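Local coordinates for salicylic acid-binding protein 2 (Nicotiana tabacum, PDB 1XKL) that hydrolyses methyl salicylate to salicylic acid and methanol, a step needed for systemic acquired resistance in tobacco, at residues R53-Y56 with D57-P61. Numbering follows the deposited sequence.
Sequences RTLY and DYTLP
Thr54 caps the first turn of helix 55-67 by accepting the backbone N-H of Asp57 on its hydroxyl, with Thr54 OG1 3.2 Å from Asp57 N. A chi1 of 70° sets that oxygen between the residue's own N and carbonyl carbon, facing the start of the helix. The carboxylate of Asp57 folds back toward the cap, CG beside its own backbone N (chi1 -62°), and Asp57 OD2 takes a weak but nearly straight bond from Arg53 N at 3.4 Å. A water bridges the two residues, lying 2.8 Å from Thr54 OG1 and donating to Asp57 OD1. Such a carboxylate near a helix N-terminus should interact favourably with the helix dipole.

Packing is tighter on the buried flank. There Leu55 O is gripped twice by Thr59: Thr59 N donates to Leu55 O at 2.9 Å, tilted modestly from the carbonyl plane, while Thr59 OG1, 2.7 Å from Leu55 O, comes in from well above that plane. Leu55 CD1 lies in the plane of the Tyr58 ring at its edge, 3.9 Å from Tyr58 CD2. The other flank is looser and partly exposed, with Tyr56 CE1 meeting Leu60 CD1 at 4.1 Å, while the Arg53 side chain lies at the exposed end.

Helix 55-67 lies in the connection from strand 33-36 to strand 75-80 of the parallel alpha/beta hydrolase sheet. Leu55 packs against helices 83-93 and 183-188, Asn86 of the former bonds to Thr59 OG1, and the Tyr58 ring meets that of Phe182; the Tyr58 side chain comes within about 5 Å of that of Ala13, which binds salicylate just beyond strand 6-10.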
ATOM      1  N   ARG A  53      22.986  12.735  13.077  1.00 19.92           N
ATOM      2  CA  ARG A  53      23.542  13.828  12.299  1.00 22.19           C
ATOM      3  C   ARG A  53      25.057  13.942  12.413  1.00 20.32           C
ATOM      4  O   ARG A  53      25.670  14.717  11.687  1.00 22.65           O
ATOM      5  CB  ARG A  53      22.854  15.131  12.688  1.00 24.13           C
ATOM      6  CG  ARG A  53      22.549  15.245  14.166  1.00 27.82           C
ATOM      7  CD  ARG A  53      21.460  16.282  14.428  1.00 30.63           C
ATOM      8  NE  ARG A  53      20.127  15.695  14.596  1.00 35.20           N
ATOM      9  CZ  ARG A  53      19.438  15.070  13.644  1.00 35.00           C
ATOM     10  NH1 ARG A  53      19.944  14.929  12.428  1.00 34.31           N
ATOM     11  NH2 ARG A  53      18.223  14.606  13.905  1.00 35.71           N
ATOM     12  N   THR A  54      25.660  13.160  13.307  1.00 19.54           N
ATOM     13  CA  THR A  54      27.115  13.162  13.488  1.00 19.77           C
ATOM     14  C   THR A  54      27.646  11.734  13.619  1.00 20.76           C
ATOM     15  O   THR A  54      26.905  10.811  13.987  1.00 16.77           O
ATOM     16  CB  THR A  54      27.552  13.910  14.769  1.00 20.16           C
ATOM     17  OG1 THR A  54      27.165  13.153  15.925  1.00 20.68           O
ATOM     18  CG2 THR A  54      26.922  15.293  14.829  1.00 19.74           C
ATOM     19  N   LEU A  55      28.934  11.554  13.341  1.00 20.07           N
ATOM     20  CA  LEU A  55      29.532  10.231  13.454  1.00 19.42           C
ATOM     21  C   LEU A  55      29.420   9.753  14.899  1.00 20.93           C
ATOM     22  O   LEU A  55      29.281   8.555  15.161  1.00 21.69           O
ATOM     23  CB  LEU A  55      31.005  10.254  13.031  1.00 18.79           C
ATOM     24  CG  LEU A  55      31.706   8.886  13.080  1.00 17.77           C
ATOM     25  CD1 LEU A  55      31.057   7.955  12.066  1.00 17.49           C
ATOM     26  CD2 LEU A  55      33.183   9.050  12.779  1.00 18.72           C
ATOM     27  N   TYR A  56      29.461  10.695  15.836  1.00 21.96           N
ATOM     28  CA  TYR A  56      29.359  10.349  17.247  1.00 23.17           C
ATOM     29  C   TYR A  56      28.026   9.673  17.594  1.00 22.15           C
ATOM     30  O   TYR A  56      28.008   8.704  18.350  1.00 21.25           O
ATOM     31  CB  TYR A  56      29.571  11.593  18.120  1.00 25.07           C
ATOM     32  CG  TYR A  56      29.688  11.269  19.593  1.00 29.88           C
ATOM     33  CD1 TYR A  56      28.549  11.089  20.380  1.00 32.20           C
ATOM     34  CD2 TYR A  56      30.934  11.077  20.184  1.00 30.09           C
ATOM     35  CE1 TYR A  56      28.647  10.721  21.717  1.00 35.58           C
ATOM     36  CE2 TYR A  56      31.046  10.710  21.520  1.00 34.93           C
ATOM     37  CZ  TYR A  56      29.898  10.532  22.281  1.00 36.08           C
ATOM     38  OH  TYR A  56      29.998  10.151  23.601  1.00 39.93           O
ATOM     39  N   ASP A  57      26.920  10.178  17.046  1.00 21.99           N
ATOM     40  CA  ASP A  57      25.600   9.589  17.310  1.00 21.13           C
ATOM     41  C   ASP A  57      25.546   8.169  16.743  1.00 21.09           C
ATOM     42  O   ASP A  57      24.924   7.281  17.317  1.00 21.51           O
ATOM     43  CB  ASP A  57      24.473  10.387  16.638  1.00 19.86           C
ATOM     44  CG  ASP A  57      24.364  11.817  17.138  1.00 22.79           C
ATOM     45  OD1 ASP A  57      24.788  12.103  18.278  1.00 24.62           O
ATOM     46  OD2 ASP A  57      23.824  12.654  16.383  1.00 21.97           O
ATOM     47  N   TYR A  58      26.178   7.983  15.588  1.00 20.10           N
ATOM     48  CA  TYR A  58      26.214   6.696  14.907  1.00 19.31           C
ATOM     49  C   TYR A  58      27.070   5.674  15.656  1.00 18.64           C
ATOM     50  O   TYR A  58      26.764   4.480  15.658  1.00 18.99           O
ATOM     51  CB  TYR A  58      26.745   6.909  13.484  1.00 17.85           C
ATOM     52  CG  TYR A  58      26.923   5.666  12.644  1.00 19.63           C
ATOM     53  CD1 TYR A  58      25.923   4.690  12.567  1.00 15.93           C
ATOM     54  CD2 TYR A  58      28.082   5.488  11.884  1.00 19.27           C
ATOM     55  CE1 TYR A  58      26.079   3.569  11.747  1.00 16.88           C
ATOM     56  CE2 TYR A  58      28.248   4.380  11.066  1.00 16.81           C
ATOM     57  CZ  TYR A  58      27.249   3.424  10.998  1.00 17.80           C
ATOM     58  OH  TYR A  58      27.422   2.329  10.175  1.00 17.42           O
ATOM     59  N   THR A  59      28.117   6.156  16.318  1.00 18.12           N
ATOM     60  CA  THR A  59      29.055   5.311  17.057  1.00 18.09           C
ATOM     61  C   THR A  59      28.664   5.066  18.513  1.00 19.25           C
ATOM     62  O   THR A  59      29.322   4.305  19.224  1.00 19.60           O
ATOM     63  CB  THR A  59      30.460   5.950  17.058  1.00 18.36           C
ATOM     64  OG1 THR A  59      30.787   6.373  15.729  1.00 16.06           O
ATOM     65  CG2 THR A  59      31.506   4.950  17.544  1.00 15.24           C
ATOM     66  N   LEU A  60      27.595   5.716  18.955  1.00 20.08           N
ATOM     67  CA  LEU A  60      27.130   5.584  20.325  1.00 20.82           C
ATOM     68  C   LEU A  60      27.220   4.163  20.897  1.00 19.62           C
ATOM     69  O   LEU A  60      27.787   3.956  21.969  1.00 20.55           O
ATOM     70  CB  LEU A  60      25.692   6.108  20.422  1.00 23.91           C
ATOM     71  CG  LEU A  60      25.200   6.537  21.799  1.00 26.11           C
ATOM     72  CD1 LEU A  60      26.178   7.544  22.400  1.00 27.62           C
ATOM     73  CD2 LEU A  60      23.808   7.155  21.673  1.00 27.75           C
ATOM     74  N   PRO A  61      26.683   3.161  20.185  1.00 19.27           N
ATOM     75  CA  PRO A  61      26.750   1.790  20.714  1.00 19.47           C
ATOM     76  C   PRO A  61      28.173   1.345  21.061  1.00 20.15           C
ATOM     77  O   PRO A  61      28.409   0.738  22.109  1.00 21.77           O
ATOM     78  CB  PRO A  61      26.138   0.954  19.590  1.00 19.14           C
ATOM     79  CG  PRO A  61      25.165   1.914  18.953  1.00 19.93           C
ATOM     80  CD  PRO A  61      25.985   3.184  18.892  1.00 18.23           C
TER
HETATM   81  O   HOH W   1      26.863  14.396  18.415  1.00 45.93           O